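Local coordinates for protein interferon gamma receptor 1 (Gallus gallus, PDB 4EQ3) that probably binds interferon gamma through its two extracellular fibronectin type III-like domains, as the alpha chain of a membrane-spanning cytokine receptor, at residues T187-A192 / S206-I211; V127-F132 / L148-I153; H40-V45 / R83-V88. All blocks are in the same frame, centred on the assembly; numbering follows the deposited sequence.

Interaction 1: T187-A192 / S206-I211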
ATOM      1  N   THR A 187      18.632 -25.778  -8.179  1.00 45.01           N
ATOM      2  CA  THR A 187      17.701 -25.027  -7.415  1.00 44.38           C
ATOM      3  C   THR A 187      17.557 -23.678  -7.981  1.00 41.55           C
ATOM      4  O   THR A 187      18.489 -23.049  -8.411  1.00 47.25           O
ATOM      5  CB  THR A 187      18.022 -24.965  -5.977  1.00 43.47           C
ATOM      6  OG1 THR A 187      18.037 -26.270  -5.477  1.00 44.25           O
ATOM      7  CG2 THR A 187      16.984 -24.222  -5.295  1.00 38.99           C
ATOM      8  N   TYR A 188      16.315 -23.299  -8.025  1.00 43.39           N
ATOM      9  CA  TYR A 188      15.911 -21.967  -8.473  1.00 40.50           C
ATOM     10  C   TYR A 188      15.199 -21.189  -7.386  1.00 34.75           C
ATOM     11  O   TYR A 188      14.354 -21.729  -6.674  1.00 31.55           O
ATOM     12  CB  TYR A 188      15.024 -22.057  -9.709  1.00 39.82           C
ATOM     13  CG  TYR A 188      15.785 -22.551 -10.898  1.00 46.00           C
ATOM     14  CD1 TYR A 188      15.995 -23.908 -11.088  1.00 48.93           C
ATOM     15  CD2 TYR A 188      16.330 -21.663 -11.813  1.00 49.51           C
ATOM     16  CE1 TYR A 188      16.702 -24.367 -12.165  1.00 50.90           C
ATOM     17  CE2 TYR A 188      17.038 -22.113 -12.897  1.00 54.40           C
ATOM     18  CZ  TYR A 188      17.222 -23.467 -13.062  1.00 54.38           C
ATOM     19  OH  TYR A 188      17.931 -23.925 -14.134  1.00 59.22           O
ATOM     20  N   CYS A 189      15.546 -19.913  -7.270  1.00 35.29           N
ATOM     21  CA  CYS A 189      14.938 -19.043  -6.278  1.00 32.39           C
ATOM     22  C   CYS A 189      14.367 -17.811  -6.944  1.00 30.82           C
ATOM     23  O   CYS A 189      15.006 -17.193  -7.793  1.00 30.10           O
ATOM     24  CB  CYS A 189      15.956 -18.646  -5.216  1.00 35.37           C
ATOM     25  SG  CYS A 189      16.715 -20.058  -4.402  1.00 33.17           S
ATOM     26  N   VAL A 190      13.152 -17.459  -6.549  1.00 34.02           N
ATOM     27  CA  VAL A 190      12.420 -16.412  -7.232  1.00 34.09           C
ATOM     28  C   VAL A 190      11.829 -15.424  -6.240  1.00 31.97           C
ATOM     29  O   VAL A 190      11.412 -15.805  -5.128  1.00 28.87           O
ATOM     30  CB  VAL A 190      11.294 -17.007  -8.103  1.00 34.23           C
ATOM     31  CG1 VAL A 190      10.066 -17.304  -7.258  1.00 34.65           C
ATOM     32  CG2 VAL A 190      10.946 -16.062  -9.226  1.00 36.52           C
ATOM     33  N   SER A 191      11.812 -14.158  -6.653  1.00 26.08           N
ATOM     34  CA  SER A 191      11.200 -13.080  -5.888  1.00 24.99           C
ATOM     35  C   SER A 191      10.437 -12.163  -6.834  1.00 24.90           C
ATOM     36  O   SER A 191      10.628 -12.213  -8.050  1.00 23.89           O
ATOM     37  CB  SER A 191      12.265 -12.274  -5.154  1.00 27.23           C
ATOM     38  OG  SER A 191      13.093 -11.603  -6.085  1.00 30.15           O
ATOM     39  N   ALA A 192       9.572 -11.321  -6.283  1.00 22.02           N
ATOM     40  CA  ALA A 192       8.771 -10.444  -7.130  1.00 22.98           C
ATOM     41  C   ALA A 192       8.504  -9.089  -6.481  1.00 20.34           C
ATOM     42  O   ALA A 192       8.564  -8.967  -5.254  1.00 18.36           O
ATOM     43  CB  ALA A 192       7.449 -11.125  -7.496  1.00 21.38           C
ATOM     44  N   SER A 206       9.337  -9.396  -2.506  1.00 25.43           N
ATOM     45  CA  SER A 206       8.980 -10.515  -1.658  1.00 23.47           C
ATOM     46  C   SER A 206      10.284 -11.152  -1.221  1.00 27.00           C
ATOM     47  O   SER A 206      11.327 -10.891  -1.816  1.00 25.43           O
ATOM     48  CB  SER A 206       8.154 -11.525  -2.449  1.00 25.94           C
ATOM     49  OG  SER A 206       8.885 -12.023  -3.558  1.00 24.10           O
ATOM     50  N   GLU A 207      10.248 -11.990  -0.191  1.00 36.45           N
ATOM     51  CA  GLU A 207      11.430 -12.787   0.103  1.00 40.12           C
ATOM     52  C   GLU A 207      11.531 -13.942  -0.892  1.00 38.89           C
ATOM     53  O   GLU A 207      10.547 -14.304  -1.533  1.00 34.69           O
ATOM     54  CB  GLU A 207      11.456 -13.268   1.550  1.00 42.19           C
ATOM     55  CG  GLU A 207      10.166 -13.850   2.055  1.00 51.57           C
ATOM     56  CD  GLU A 207      10.283 -14.305   3.500  1.00 62.35           C
ATOM     57  OE1 GLU A 207      11.220 -15.088   3.805  1.00 60.99           O
ATOM     58  OE2 GLU A 207       9.442 -13.876   4.325  1.00 64.26           O
ATOM     59  N   GLU A 208      12.734 -14.481  -1.053  1.00 33.68           N
ATOM     60  CA  GLU A 208      12.971 -15.505  -2.050  1.00 32.19           C
ATOM     61  C   GLU A 208      12.215 -16.784  -1.717  1.00 33.05           C
ATOM     62  O   GLU A 208      12.173 -17.203  -0.558  1.00 30.83           O
ATOM     63  CB  GLU A 208      14.463 -15.809  -2.166  1.00 34.69           C
ATOM     64  CG  GLU A 208      15.253 -14.828  -3.018  1.00 42.38           C
ATOM     65  CD  GLU A 208      16.534 -15.446  -3.563  1.00 45.19           C
ATOM     66  OE1 GLU A 208      17.051 -16.402  -2.940  1.00 47.52           O
ATOM     67  OE2 GLU A 208      17.015 -14.986  -4.621  1.00 53.48           O
ATOM     68  N   SER A 209      11.604 -17.378  -2.739  1.00 30.87           N
ATOM     69  CA  SER A 209      11.072 -18.737  -2.663  1.00 29.46           C
ATOM     70  C   SER A 209      11.915 -19.617  -3.569  1.00 32.03           C
ATOM     71  O   SER A 209      12.206 -19.246  -4.706  1.00 31.31           O
ATOM     72  CB  SER A 209       9.616 -18.785  -3.119  1.00 28.93           C
ATOM     73  OG  SER A 209       8.743 -18.343  -2.100  1.00 29.94           O
ATOM     74  N   CYS A 210      12.308 -20.785  -3.073  1.00 27.68           N
ATOM     75  CA  CYS A 210      13.209 -21.647  -3.826  1.00 28.53           C
ATOM     76  C   CYS A 210      12.543 -22.996  -4.099  1.00 29.60           C
ATOM     77  O   CYS A 210      11.661 -23.420  -3.351  1.00 25.60           O
ATOM     78  CB  CYS A 210      14.534 -21.825  -3.072  1.00 31.10           C
ATOM     79  SG  CYS A 210      15.480 -20.270  -2.794  1.00 32.65           S
ATOM     80  N   ILE A 211      12.948 -23.653  -5.183  1.00 26.95           N
ATOM     81  CA  ILE A 211      12.356 -24.943  -5.539  1.00 32.25           C
ATOM     82  C   ILE A 211      13.322 -25.809  -6.337  1.00 34.07           C
ATOM     83  O   ILE A 211      14.076 -25.306  -7.165  1.00 33.07           O
ATOM     84  CB  ILE A 211      11.051 -24.766  -6.338  1.00 29.05           C
ATOM     85  CG1 ILE A 211      10.342 -26.109  -6.496  1.00 30.13           C
ATOM     86  CG2 ILE A 211      11.330 -24.157  -7.701  1.00 27.86           C
ATOM     87  CD1 ILE A 211       9.085 -26.016  -7.323  1.00 29.23           C
TER
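C189 and C210 face each other as a non-hydrogen-bonded pair of an antiparallel hairpin and are joined by a disulfide, SG to SG 2.0 Å. Both sulfurs lie anti to their carbonyl carbons (chi1 -56° for C189, -61° for C210), which sets each SG beside its backbone N, where the two sulfurs meet, and the bridge closes with a right-handed twist of 110°. The CA atoms of C189 and C210 lie 4.0 Å apart, closer than in the flanking pairs, with both side chains on one face; this suits cysteine by bringing the sulfurs within bonding distance. The extended E208 side chain brings OE1 to 3.4 Å from C189 CB, near the disulfide, while its OE2 has a long, weak ion pair with R155. Y188 with I211 and V190 with S209 are hydrogen-bonded pairs, whose side chains point to the other face; V190 N to S209 O is 2.7 Å. N-terminal to S209 the regular pairing lapses, and the hydroxyl of S206 takes a carbonyl's place: turned between its N and carbonyl carbon, OG accepts from A192 N at 2.9 Å, while S206 N gives to A192 O. Strand 186-196 is flanked on its other side by strand 148-156, to which C189 and S191 are hydrogen-bonded; V190, A192 and I211 pack against the facing sheet, on L114, L116, V127 and I123 of strands 113-119 and 122-128.

Interaction 2: V127-F132 / L148-I153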
ATOM      1  N   VAL A 127       1.512 -14.889  -8.180  1.00 25.61           N
ATOM      2  CA  VAL A 127       1.833 -13.707  -7.404  1.00 27.49           C
ATOM      3  C   VAL A 127       0.628 -12.780  -7.336  1.00 26.57           C
ATOM      4  O   VAL A 127      -0.074 -12.598  -8.329  1.00 27.28           O
ATOM      5  CB  VAL A 127       3.046 -12.988  -8.004  1.00 28.33           C
ATOM      6  CG1 VAL A 127       2.760 -12.603  -9.458  1.00 26.54           C
ATOM      7  CG2 VAL A 127       3.428 -11.766  -7.165  1.00 27.85           C
ATOM      8  N   TYR A 128       0.378 -12.223  -6.153  1.00 26.59           N
ATOM      9  CA  TYR A 128      -0.679 -11.232  -5.966  1.00 25.03           C
ATOM     10  C   TYR A 128      -0.565 -10.559  -4.595  1.00 26.16           C
ATOM     11  O   TYR A 128       0.276 -10.937  -3.775  1.00 23.34           O
ATOM     12  CB  TYR A 128      -2.054 -11.877  -6.136  1.00 27.72           C
ATOM     13  CG  TYR A 128      -2.563 -12.607  -4.911  1.00 28.22           C
ATOM     14  CD1 TYR A 128      -1.830 -13.638  -4.337  1.00 30.73           C
ATOM     15  CD2 TYR A 128      -3.789 -12.277  -4.345  1.00 32.18           C
ATOM     16  CE1 TYR A 128      -2.301 -14.320  -3.223  1.00 33.58           C
ATOM     17  CE2 TYR A 128      -4.270 -12.948  -3.232  1.00 33.87           C
ATOM     18  CZ  TYR A 128      -3.519 -13.969  -2.675  1.00 33.42           C
ATOM     19  OH  TYR A 128      -3.992 -14.631  -1.567  1.00 40.66           O
ATOM     20  N   HIS A 129      -1.405  -9.550  -4.367  1.00 23.52           N
ATOM     21  CA  HIS A 129      -1.459  -8.823  -3.100  1.00 20.86           C
ATOM     22  C   HIS A 129      -2.828  -8.979  -2.463  1.00 23.47           C
ATOM     23  O   HIS A 129      -3.750  -8.232  -2.812  1.00 23.05           O
ATOM     24  CB  HIS A 129      -1.260  -7.332  -3.356  1.00 21.31           C
ATOM     25  CG  HIS A 129       0.165  -6.888  -3.310  1.00 19.91           C
ATOM     26  ND1 HIS A 129       0.984  -6.901  -4.416  1.00 20.27           N
ATOM     27  CD2 HIS A 129       0.916  -6.409  -2.290  1.00 20.35           C
ATOM     28  CE1 HIS A 129       2.180  -6.451  -4.081  1.00 20.50           C
ATOM     29  NE2 HIS A 129       2.163  -6.141  -2.797  1.00 19.13           N
ATOM     30  N   PRO A 130      -2.974  -9.919  -1.508  1.00 27.62           N
ATOM     31  CA  PRO A 130      -4.287 -10.137  -0.881  1.00 26.64           C
ATOM     32  C   PRO A 130      -4.828  -8.869  -0.220  1.00 24.95           C
ATOM     33  O   PRO A 130      -6.040  -8.699  -0.086  1.00 25.78           O
ATOM     34  CB  PRO A 130      -4.001 -11.213   0.181  1.00 28.92           C
ATOM     35  CG  PRO A 130      -2.535 -11.141   0.416  1.00 30.03           C
ATOM     36  CD  PRO A 130      -1.932 -10.769  -0.910  1.00 25.01           C
ATOM     37  N   GLU A 131      -3.964  -7.967   0.201  1.00 24.23           N
ATOM     38  CA  GLU A 131      -4.363  -6.734   0.843  1.00 27.01           C
ATOM     39  C   GLU A 131      -5.031  -5.718  -0.053  1.00 27.77           C
ATOM     40  O   GLU A 131      -5.713  -4.886   0.394  1.00 26.80           O
ATOM     41  CB  GLU A 131      -3.185  -6.068   1.472  1.00 27.85           C
ATOM     42  CG  GLU A 131      -2.353  -6.977   2.242  1.00 34.16           C
ATOM     43  CD  GLU A 131      -1.087  -7.418   1.509  1.00 32.31           C
ATOM     44  OE1 GLU A 131      -0.106  -7.540   2.240  1.00 36.19           O
ATOM     45  OE2 GLU A 131      -1.070  -7.651   0.267  1.00 26.37           O
ATOM     46  N   PHE A 132      -4.810  -5.807  -1.334  1.00 23.29           N
ATOM     47  CA  PHE A 132      -5.386  -4.795  -2.221  1.00 25.03           C
ATOM     48  C   PHE A 132      -6.906  -4.822  -2.125  1.00 26.41           C
ATOM     49  O   PHE A 132      -7.517  -5.889  -2.099  1.00 26.75           O
ATOM     50  CB  PHE A 132      -4.936  -4.976  -3.674  1.00 24.44           C
ATOM     51  CG  PHE A 132      -3.495  -4.610  -3.920  1.00 21.57           C
ATOM     52  CD1 PHE A 132      -2.729  -4.039  -2.920  1.00 21.10           C
ATOM     53  CD2 PHE A 132      -2.912  -4.848  -5.153  1.00 20.74           C
ATOM     54  CE1 PHE A 132      -1.406  -3.711  -3.141  1.00 18.92           C
ATOM     55  CE2 PHE A 132      -1.591  -4.530  -5.387  1.00 19.12           C
ATOM     56  CZ  PHE A 132      -0.832  -3.957  -4.384  1.00 19.79           C
ATOM     57  N   LEU A 148      -1.436  -2.290 -13.069  1.00 18.84           N
ATOM     58  CA  LEU A 148      -0.653  -3.125 -12.163  1.00 19.70           C
ATOM     59  C   LEU A 148       0.168  -4.153 -12.926  1.00 18.84           C
ATOM     60  O   LEU A 148      -0.363  -4.874 -13.766  1.00 21.51           O
ATOM     61  CB  LEU A 148      -1.573  -3.856 -11.181  1.00 20.41           C
ATOM     62  CG  LEU A 148      -0.889  -4.910 -10.304  1.00 18.61           C
ATOM     63  CD1 LEU A 148       0.165  -4.290  -9.378  1.00 17.63           C
ATOM     64  CD2 LEU A 148      -1.936  -5.672  -9.504  1.00 19.55           C
ATOM     65  N   SER A 149       1.459  -4.231 -12.626  1.00 21.02           N
ATOM     66  CA  SER A 149       2.282  -5.317 -13.136  1.00 23.82           C
ATOM     67  C   SER A 149       3.190  -5.847 -12.027  1.00 24.42           C
ATOM     68  O   SER A 149       3.374  -5.207 -10.995  1.00 23.28           O
ATOM     69  CB  SER A 149       3.111  -4.854 -14.340  1.00 27.92           C
ATOM     70  OG  SER A 149       4.035  -3.835 -13.984  1.00 25.92           O
ATOM     71  N   TYR A 150       3.760  -7.022 -12.238  1.00 22.76           N
ATOM     72  CA  TYR A 150       4.737  -7.547 -11.304  1.00 22.56           C
ATOM     73  C   TYR A 150       5.991  -7.869 -12.078  1.00 24.52           C
ATOM     74  O   TYR A 150       5.920  -8.370 -13.204  1.00 25.08           O
ATOM     75  CB  TYR A 150       4.205  -8.801 -10.593  1.00 20.06           C
ATOM     76  CG  TYR A 150       3.105  -8.512  -9.601  1.00 18.80           C
ATOM     77  CD1 TYR A 150       1.769  -8.592  -9.973  1.00 21.51           C
ATOM     78  CD2 TYR A 150       3.400  -8.152  -8.291  1.00 21.04           C
ATOM     79  CE1 TYR A 150       0.754  -8.321  -9.069  1.00 21.45           C
ATOM     80  CE2 TYR A 150       2.390  -7.880  -7.379  1.00 18.72           C
ATOM     81  CZ  TYR A 150       1.072  -7.963  -7.778  1.00 17.32           C
ATOM     82  OH  TYR A 150       0.067  -7.688  -6.883  1.00 19.38           O
ATOM     83  N   SER A 151       7.138  -7.553 -11.490  1.00 22.84           N
ATOM     84  CA  SER A 151       8.410  -7.968 -12.048  1.00 27.29           C
ATOM     85  C   SER A 151       8.879  -9.143 -11.215  1.00 27.63           C
ATOM     86  O   SER A 151       8.757  -9.129  -9.992  1.00 27.91           O
ATOM     87  CB  SER A 151       9.437  -6.840 -11.981  1.00 24.82           C
ATOM     88  OG  SER A 151       9.584  -6.400 -10.644  1.00 26.60           O
ATOM     89  N   VAL A 152       9.406 -10.160 -11.883  1.00 27.76           N
ATOM     90  CA  VAL A 152       9.826 -11.381 -11.219  1.00 28.38           C
ATOM     91  C   VAL A 152      11.271 -11.680 -11.558  1.00 31.31           C
ATOM     92  O   VAL A 152      11.653 -11.689 -12.726  1.00 34.14           O
ATOM     93  CB  VAL A 152       8.953 -12.558 -11.659  1.00 26.66           C
ATOM     94  CG1 VAL A 152       9.365 -13.825 -10.939  1.00 32.36           C
ATOM     95  CG2 VAL A 152       7.499 -12.243 -11.398  1.00 26.03           C
ATOM     96  N   ILE A 153      12.076 -11.911 -10.526  1.00 29.60           N
ATOM     97  CA  ILE A 153      13.491 -12.210 -10.705  1.00 33.79           C
ATOM     98  C   ILE A 153      13.802 -13.685 -10.437  1.00 34.85           C
ATOM     99  O   ILE A 153      13.591 -14.194  -9.337  1.00 33.02           O
ATOM    100  CB  ILE A 153      14.374 -11.320  -9.818  1.00 33.91           C
ATOM    101  CG1 ILE A 153      14.189  -9.851 -10.197  1.00 39.66           C
ATOM    102  CG2 ILE A 153      15.827 -11.713  -9.965  1.00 43.12           C
ATOM    103  CD1 ILE A 153      15.064  -8.893  -9.412  1.00 44.43           C
TER
HETATM  104  O   HOH W   1      -2.483  -8.103  -6.860  1.00 36.85           O
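Y150 carries its CG anti to the carbonyl carbon (chi1 -71°) and H129 does the same (chi1 -90°), which starts both rings toward the gap between their segments, where they meet rim to rim. There Y150 OH and H129 ND1 share a hydrogen bond of 2.7 Å that is almost straight, 174° at the proton. ND1 lies in the plane of the phenol ring and OH near that of the imidazole, so the bond is made at the edges and leaves ring faces for packing. V127 covers one face of Y150, its CG2 sitting 4.1 Å from the ring centroid in a CH-pi contact; the methyls of a beta-branched valine suit this flat surface. F132, returned by the type I turn from H129, places CZ 3.3 Å above the imidazole plane toward its rim, touches L148 CD2 with its edge, and meets F24 edge-to-face. A water accepts a hydrogen bond from H129 N at 3.1 Å and is also hydrogen-bonded to Y150 OH. The buried phenol oxygen is thus satisfied by a side chain and a water. Because H129 NE2 is hydrogen-bonded to G110 O, which can only accept, NE2 probably carries a hydrogen, and both imidazole nitrogens have polar partners that would fix the ring's rotation.

Interaction 3: H40-V45 / R83-V88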
ATOM      1  N   HIS A  40     -11.204  14.208  22.858  1.00 35.94           N
ATOM      2  CA  HIS A  40     -11.720  13.662  21.608  1.00 34.16           C
ATOM      3  C   HIS A  40     -11.162  14.510  20.476  1.00 31.17           C
ATOM      4  O   HIS A  40     -10.684  15.617  20.707  1.00 30.22           O
ATOM      5  CB  HIS A  40     -13.247  13.665  21.583  1.00 36.09           C
ATOM      6  CG  HIS A  40     -13.868  12.747  22.585  1.00 41.52           C
ATOM      7  ND1 HIS A  40     -13.915  13.037  23.932  1.00 45.95           N
ATOM      8  CD2 HIS A  40     -14.472  11.542  22.439  1.00 44.37           C
ATOM      9  CE1 HIS A  40     -14.520  12.051  24.571  1.00 47.79           C
ATOM     10  NE2 HIS A  40     -14.867  11.133  23.688  1.00 47.43           N
ATOM     11  N   PHE A  41     -11.216  14.004  19.251  1.00 32.80           N
ATOM     12  CA  PHE A  41     -10.565  14.698  18.149  1.00 29.53           C
ATOM     13  C   PHE A  41     -11.473  14.870  16.935  1.00 29.26           C
ATOM     14  O   PHE A  41     -12.442  14.138  16.763  1.00 30.72           O
ATOM     15  CB  PHE A  41      -9.273  13.975  17.754  1.00 25.17           C
ATOM     16  CG  PHE A  41      -8.313  13.785  18.895  1.00 25.53           C
ATOM     17  CD1 PHE A  41      -7.535  14.839  19.346  1.00 25.13           C
ATOM     18  CD2 PHE A  41      -8.186  12.550  19.516  1.00 25.46           C
ATOM     19  CE1 PHE A  41      -6.653  14.671  20.401  1.00 24.85           C
ATOM     20  CE2 PHE A  41      -7.306  12.371  20.574  1.00 26.12           C
ATOM     21  CZ  PHE A  41      -6.539  13.428  21.019  1.00 28.41           C
ATOM     22  N   VAL A  42     -11.154  15.858  16.105  1.00 29.31           N
ATOM     23  CA  VAL A  42     -11.862  16.046  14.845  1.00 30.74           C
ATOM     24  C   VAL A  42     -10.871  16.150  13.698  1.00 24.94           C
ATOM     25  O   VAL A  42      -9.969  16.994  13.718  1.00 27.05           O
ATOM     26  CB  VAL A  42     -12.745  17.308  14.854  1.00 32.30           C
ATOM     27  CG1 VAL A  42     -13.516  17.408  13.552  1.00 33.17           C
ATOM     28  CG2 VAL A  42     -13.709  17.265  16.039  1.00 35.63           C
ATOM     29  N   VAL A  43     -11.051  15.298  12.695  1.00 25.17           N
ATOM     30  CA  VAL A  43     -10.139  15.249  11.556  1.00 22.21           C
ATOM     31  C   VAL A  43     -10.818  15.809  10.313  1.00 26.24           C
ATOM     32  O   VAL A  43     -11.970  15.469  10.025  1.00 25.09           O
ATOM     33  CB  VAL A  43      -9.693  13.809  11.247  1.00 20.61           C
ATOM     34  CG1 VAL A  43      -8.763  13.786  10.047  1.00 22.44           C
ATOM     35  CG2 VAL A  43      -9.031  13.181  12.467  1.00 20.56           C
ATOM     36  N   GLU A  44     -10.104  16.664   9.585  1.00 22.32           N
ATOM     37  CA  GLU A  44     -10.597  17.164   8.307  1.00 27.29           C
ATOM     38  C   GLU A  44      -9.652  16.832   7.151  1.00 23.84           C
ATOM     39  O   GLU A  44      -8.446  16.662   7.345  1.00 20.51           O
ATOM     40  CB  GLU A  44     -10.807  18.672   8.378  1.00 29.29           C
ATOM     41  CG  GLU A  44     -11.818  19.087   9.423  1.00 30.23           C
ATOM     42  CD  GLU A  44     -12.223  20.537   9.269  1.00 34.73           C
ATOM     43  OE1 GLU A  44     -11.329  21.397   9.115  1.00 32.55           O
ATOM     44  OE2 GLU A  44     -13.440  20.810   9.292  1.00 40.05           O
ATOM     45  N   VAL A  45     -10.214  16.745   5.949  1.00 21.55           N
ATOM     46  CA  VAL A  45      -9.427  16.500   4.746  1.00 20.04           C
ATOM     47  C   VAL A  45      -9.621  17.625   3.716  1.00 22.73           C
ATOM     48  O   VAL A  45     -10.721  18.124   3.549  1.00 25.93           O
ATOM     49  CB  VAL A  45      -9.813  15.165   4.117  1.00 19.58           C
ATOM     50  CG1 VAL A  45     -11.317  15.104   3.875  1.00 22.56           C
ATOM     51  CG2 VAL A  45      -9.033  14.927   2.828  1.00 18.99           C
ATOM     52  N   ARG A  83      -5.986  17.513   8.705  1.00 20.49           N
ATOM     53  CA  ARG A  83      -5.720  18.279   9.920  1.00 21.41           C
ATOM     54  C   ARG A  83      -6.575  17.788  11.082  1.00 19.67           C
ATOM     55  O   ARG A  83      -7.647  17.223  10.885  1.00 20.36           O
ATOM     56  CB  ARG A  83      -5.928  19.784   9.687  1.00 20.63           C
ATOM     57  CG  ARG A  83      -7.379  20.219   9.516  1.00 24.06           C
ATOM     58  CD  ARG A  83      -7.441  21.732   9.260  1.00 27.26           C
ATOM     59  NE  ARG A  83      -8.793  22.254   9.085  1.00 30.70           N
ATOM     60  CZ  ARG A  83      -9.055  23.536   8.828  1.00 33.12           C
ATOM     61  NH1 ARG A  83      -8.059  24.402   8.722  1.00 30.41           N
ATOM     62  NH2 ARG A  83     -10.305  23.956   8.682  1.00 34.62           N
ATOM     63  N   ILE A  84      -6.088  17.998  12.296  1.00 23.79           N
ATOM     64  CA  ILE A  84      -6.792  17.489  13.458  1.00 24.31           C
ATOM     65  C   ILE A  84      -6.814  18.524  14.555  1.00 24.13           C
ATOM     66  O   ILE A  84      -5.809  19.163  14.824  1.00 25.02           O
ATOM     67  CB  ILE A  84      -6.089  16.246  14.038  1.00 22.90           C
ATOM     68  CG1 ILE A  84      -5.689  15.269  12.919  1.00 22.06           C
ATOM     69  CG2 ILE A  84      -6.981  15.584  15.093  1.00 25.26           C
ATOM     70  CD1 ILE A  84      -4.208  15.006  12.837  1.00 20.98           C
ATOM     71  N   LYS A  85      -7.954  18.658  15.222  1.00 26.52           N
ATOM     72  CA  LYS A  85      -8.015  19.487  16.420  1.00 28.52           C
ATOM     73  C   LYS A  85      -8.465  18.621  17.585  1.00 27.97           C
ATOM     74  O   LYS A  85      -9.115  17.598  17.381  1.00 29.50           O
ATOM     75  CB  LYS A  85      -8.989  20.656  16.240  1.00 29.13           C
ATOM     76  CG  LYS A  85     -10.443  20.217  16.101  1.00 33.23           C
ATOM     77  CD  LYS A  85     -11.394  21.411  16.115  1.00 37.61           C
ATOM     78  CE  LYS A  85     -12.802  20.985  15.731  1.00 40.92           C
ATOM     79  NZ  LYS A  85     -13.778  22.112  15.779  1.00 47.62           N
ATOM     80  N   ALA A  86      -8.125  19.049  18.799  1.00 27.03           N
ATOM     81  CA  ALA A  86      -8.509  18.340  20.015  1.00 29.92           C
ATOM     82  C   ALA A  86      -9.638  19.046  20.760  1.00 35.03           C
ATOM     83  O   ALA A  86      -9.680  20.276  20.839  1.00 32.71           O
ATOM     84  CB  ALA A  86      -7.309  18.188  20.932  1.00 27.30           C
ATOM     85  N   ILE A  87     -10.543  18.252  21.321  1.00 34.21           N
ATOM     86  CA  ILE A  87     -11.597  18.781  22.167  1.00 39.31           C
ATOM     87  C   ILE A  87     -11.443  18.253  23.586  1.00 41.39           C
ATOM     88  O   ILE A  87     -11.410  17.042  23.813  1.00 40.03           O
ATOM     89  CB  ILE A  87     -12.981  18.407  21.643  1.00 41.01           C
ATOM     90  CG1 ILE A  87     -13.099  18.774  20.162  1.00 40.86           C
ATOM     91  CG2 ILE A  87     -14.052  19.102  22.472  1.00 47.35           C
ATOM     92  CD1 ILE A  87     -14.352  18.238  19.508  1.00 44.20           C
ATOM     93  N   VAL A  88     -11.346  19.180  24.531  1.00 45.89           N
ATOM     94  CA  VAL A  88     -11.131  18.865  25.935  1.00 49.16           C
ATOM     95  C   VAL A  88     -12.178  19.592  26.769  1.00 54.14           C
ATOM     96  O   VAL A  88     -12.098  20.803  26.977  1.00 52.46           O
ATOM     97  CB  VAL A  88      -9.720  19.297  26.381  1.00 47.85           C
ATOM     98  CG1 VAL A  88      -9.614  19.332  27.896  1.00 52.25           C
ATOM     99  CG2 VAL A  88      -8.669  18.379  25.786  1.00 43.65           C
TER
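E44 and R83 end a run of five consecutive pairs in which two neighbouring antiparallel strands of the fibronectin type III fold, 40-46 and 81-88, split their side chains between two faces. One face is apolar. F41 lays its ring obliquely beside A86, CE1 to CB 3.6 Å; alanine is small enough to leave room for the ring beside it. The CB of F41 also meets I84 CG2, and V43 runs side by side with I84, CG2 to CG1 4.0 Å, the two pointing the same way into the sandwich. Beta-branched residues suit these extended positions, and L28 and W30 of strand 25-31 cover V43 and I84, while W30 and Y32 meet the ring of F41 edge-to-face.

The other face mixes methyls with charged chains. V42 sends CG2 across to I87 CD1, 3.7 Å away. K85 lies alongside V42 with its chain extended, so that CE rests 3.8 Å from V42 CB: lysine here contributes its methylenes to the packing and carries its ammonium on to Q92. Y95 of strand 91-97 lies against V42, E44, R83 and K85. Between the strands, alternate residues are joined by pairs of backbone bonds, as at V42 with K85.

R83 first turns between its N and carbonyl carbon (chi1 71°), then runs straight out to NE beside E44. Carboxylate and guanidinium planes differ by just 7°, and Y53 adds a cation-pi contact to the arginine. One oxygen, E44 OE1, receives both arginine donors, NE at 2.7 Å and NH2 at 2.8 Å.

Interactions 1 and 3 are similar in kind, each pairing antiparallel neighbours within a four-stranded sheet, though interaction 1 is regular only over its disulfide end. They belong to different domains, with centres about 46 Å apart. Both are partly buried, with one face turned to the sandwich interior; the opposite face carries a disulfide in interaction 1 and a salt bridge in interaction 3. Interaction 2 is instead buried and joins the two sheets of the second domain through side chains, with no backbone bond between its segments. It shares a sheet with interaction 1, as strands 148-156 and 186-196 are adjacent, and V190 and A192 of interaction 1 pack on strand 148-156.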